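Local coordinates for early 35 kDa protein (Autographa californica nucleopolyhedrovirus, PDB 1P35) that inhibits caspases of the insect host, blocking the apoptosis set off by viral infection, and also suppresses the host's antiviral RNA interference, at residues A[28-33]-A[161-166]. Numbering follows the deposited sequence.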
loop_
_atom_site.group_PDB
_atom_site.type_symbol
_atom_site.label_atom_id
_atom_site.label_comp_id
_atom_site.label_asym_id
_atom_site.label_seq_id
_atom_site.Cartn_x
_atom_site.Cartn_y
_atom_site.Cartn_z
ATOM N N VAL A 28 2.188 19.586 1.228
ATOM C CA VAL A 28 1.845 18.378 1.939
ATOM C C VAL A 28 3.179 18.060 2.608
ATOM O O VAL A 28 4.273 18.056 1.970
ATOM C CB VAL A 28 1.368 17.235 1.007
ATOM C CG1 VAL A 28 1.278 15.932 1.820
ATOM C CG2 VAL A 28 -0.038 17.510 0.523
ATOM N N TYR A 29 3.109 17.842 3.914
ATOM C CA TYR A 29 4.323 17.657 4.668
ATOM C C TYR A 29 3.970 16.555 5.663
ATOM O O TYR A 29 3.017 16.706 6.448
ATOM C CB TYR A 29 4.691 18.994 5.388
ATOM C CG TYR A 29 6.084 18.982 6.042
ATOM C CD1 TYR A 29 6.288 18.266 7.199
ATOM C CD2 TYR A 29 7.197 19.626 5.454
ATOM C CE1 TYR A 29 7.528 18.155 7.786
ATOM C CE2 TYR A 29 8.502 19.524 6.043
ATOM C CZ TYR A 29 8.633 18.763 7.238
ATOM O OH TYR A 29 9.830 18.580 7.922
ATOM N N ILE A 30 4.751 15.470 5.609
ATOM C CA ILE A 30 4.553 14.278 6.428
ATOM C C ILE A 30 5.890 13.858 7.046
ATOM O O ILE A 30 6.967 13.864 6.364
ATOM C CB ILE A 30 4.103 13.055 5.534
ATOM C CG1 ILE A 30 2.745 13.286 4.930
ATOM C CG2 ILE A 30 4.041 11.755 6.329
ATOM C CD1 ILE A 30 2.791 12.977 3.388
ATOM N N ASN A 31 5.851 13.512 8.333
ATOM C CA ASN A 31 7.087 12.997 8.951
ATOM C C ASN A 31 6.752 12.003 10.046
ATOM O O ASN A 31 5.577 11.747 10.314
ATOM C CB ASN A 31 8.005 14.118 9.500
ATOM C CG ASN A 31 7.423 14.878 10.695
ATOM O OD1 ASN A 31 6.393 14.505 11.279
ATOM N ND2 ASN A 31 8.082 15.983 11.045
ATOM N N LYS A 32 7.776 11.423 10.657
ATOM C CA LYS A 32 7.550 10.471 11.733
ATOM C C LYS A 32 8.385 10.728 12.958
ATOM O O LYS A 32 9.612 10.548 12.944
ATOM C CB LYS A 32 7.754 9.048 11.220
ATOM C CG LYS A 32 7.364 7.956 12.208
ATOM C CD LYS A 32 7.388 6.576 11.552
ATOM C CE LYS A 32 6.459 6.555 10.336
ATOM N NZ LYS A 32 6.370 5.235 9.690
ATOM N N ILE A 33 7.726 11.137 14.032
ATOM C CA ILE A 33 8.418 11.446 15.307
ATOM C C ILE A 33 8.495 10.266 16.281
ATOM O O ILE A 33 7.514 9.593 16.543
ATOM C CB ILE A 33 7.749 12.686 15.985
ATOM C CG1 ILE A 33 7.967 13.898 15.069
ATOM C CG2 ILE A 33 8.336 12.940 17.410
ATOM C CD1 ILE A 33 7.293 15.184 15.493
ATOM N N GLY A 161 4.304 5.028 16.667
ATOM C CA GLY A 161 4.361 4.578 15.296
ATOM C C GLY A 161 3.548 5.284 14.226
ATOM O O GLY A 161 3.536 4.819 13.108
ATOM N N SER A 162 2.870 6.376 14.551
ATOM C CA SER A 162 2.104 7.135 13.571
ATOM C C SER A 162 2.896 8.072 12.644
ATOM O O SER A 162 3.952 8.560 13.025
ATOM C CB SER A 162 1.084 8.060 14.287
ATOM O OG SER A 162 0.008 7.351 14.844
ATOM N N ASN A 163 2.357 8.314 11.440
ATOM C CA ASN A 163 2.895 9.350 10.565
ATOM C C ASN A 163 2.185 10.603 11.092
ATOM O O ASN A 163 0.971 10.525 11.456
ATOM C CB ASN A 163 2.473 9.178 9.106
ATOM C CG ASN A 163 3.281 8.100 8.381
ATOM O OD1 ASN A 163 4.503 8.138 8.345
ATOM N ND2 ASN A 163 2.584 7.154 7.796
ATOM N N GLN A 164 2.915 11.729 11.164
ATOM C CA GLN A 164 2.344 12.995 11.621
ATOM C C GLN A 164 2.196 13.743 10.316
ATOM O O GLN A 164 3.175 13.893 9.602
ATOM C CB GLN A 164 3.275 13.754 12.545
ATOM C CG GLN A 164 4.074 12.876 13.498
ATOM C CD GLN A 164 3.218 11.944 14.271
ATOM O OE1 GLN A 164 2.038 12.222 14.513
ATOM N NE2 GLN A 164 3.802 10.827 14.696
ATOM N N VAL A 165 0.988 14.225 9.999
ATOM C CA VAL A 165 0.771 14.827 8.695
ATOM C C VAL A 165 0.115 16.210 8.710
ATOM O O VAL A 165 -0.441 16.652 9.728
ATOM C CB VAL A 165 -0.060 13.839 7.821
ATOM C CG1 VAL A 165 0.489 12.399 7.985
ATOM C CG2 VAL A 165 -1.545 13.807 8.299
ATOM N N LEU A 166 0.249 16.925 7.594
ATOM C CA LEU A 166 -0.358 18.249 7.475
ATOM C C LEU A 166 -0.347 18.587 6.017
ATOM O O LEU A 166 0.440 18.038 5.266
ATOM C CB LEU A 166 0.406 19.327 8.239
ATOM C CG LEU A 166 1.811 19.743 7.735
ATOM C CD1 LEU A 166 1.717 20.894 6.766
ATOM C CD2 LEU A 166 2.662 20.221 8.895
HETATM O O HOH W 1 5.890 3.446 11.691
#
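Asn-31 and Gln-164 face each other as a hydrogen-bonded pair where strand 28-33 runs antiparallel to the strand that includes 164-166, their axes 167° apart. Each backbone serves the other: Asn-31 N donates to Gln-164 O at 3.0 Å, and Gln-164 N to Asn-31 O at 2.8 Å, both bonds nearly straight. The next such pair, Tyr-29 and Leu-166, is less even, since Tyr-29 N donates an almost straight bond to Leu-166 O but the return bond from Leu-166 N to Tyr-29 O is weak and bent to 128°. Between them Ile-30 and Val-165 form a non-hydrogen-bonded pair whose side chains lie side by side, Ile-30 CG1 3.9 Å from Val-165 CG1. The other face carries Tyr-29, Asn-31, Gln-164 and Leu-166. Here CG of Leu-166 stands between its backbone N and carbonyl carbon (chi1 69°), which sets it 3.8 Å from Tyr-29 CB. Asn-31 OD1 rests on the aliphatic start of Gln-164, 3.4 Å from its CB, while Asn-31 ND2 lies at the edge of the Tyr-29 ring. Past the regular pairing, Lys-32 CE comes 3.2 Å from Asn-163 OD1, and a water links Lys-32 NZ to Gly-161 O. Tyr-100 hydroxyl hydrogen-bonds the buried Asn-31 OD1, Phe-46 stacks on the Tyr-29 ring, and Ser-162 OG is tied to Lys-96 O. Strand 10-21 pairs with the other edge of 24-33, strand 98-106 runs parallel to 164-170, and Met-44 of strand 42-48 packs against Tyr-29, Asn-31 and Leu-166.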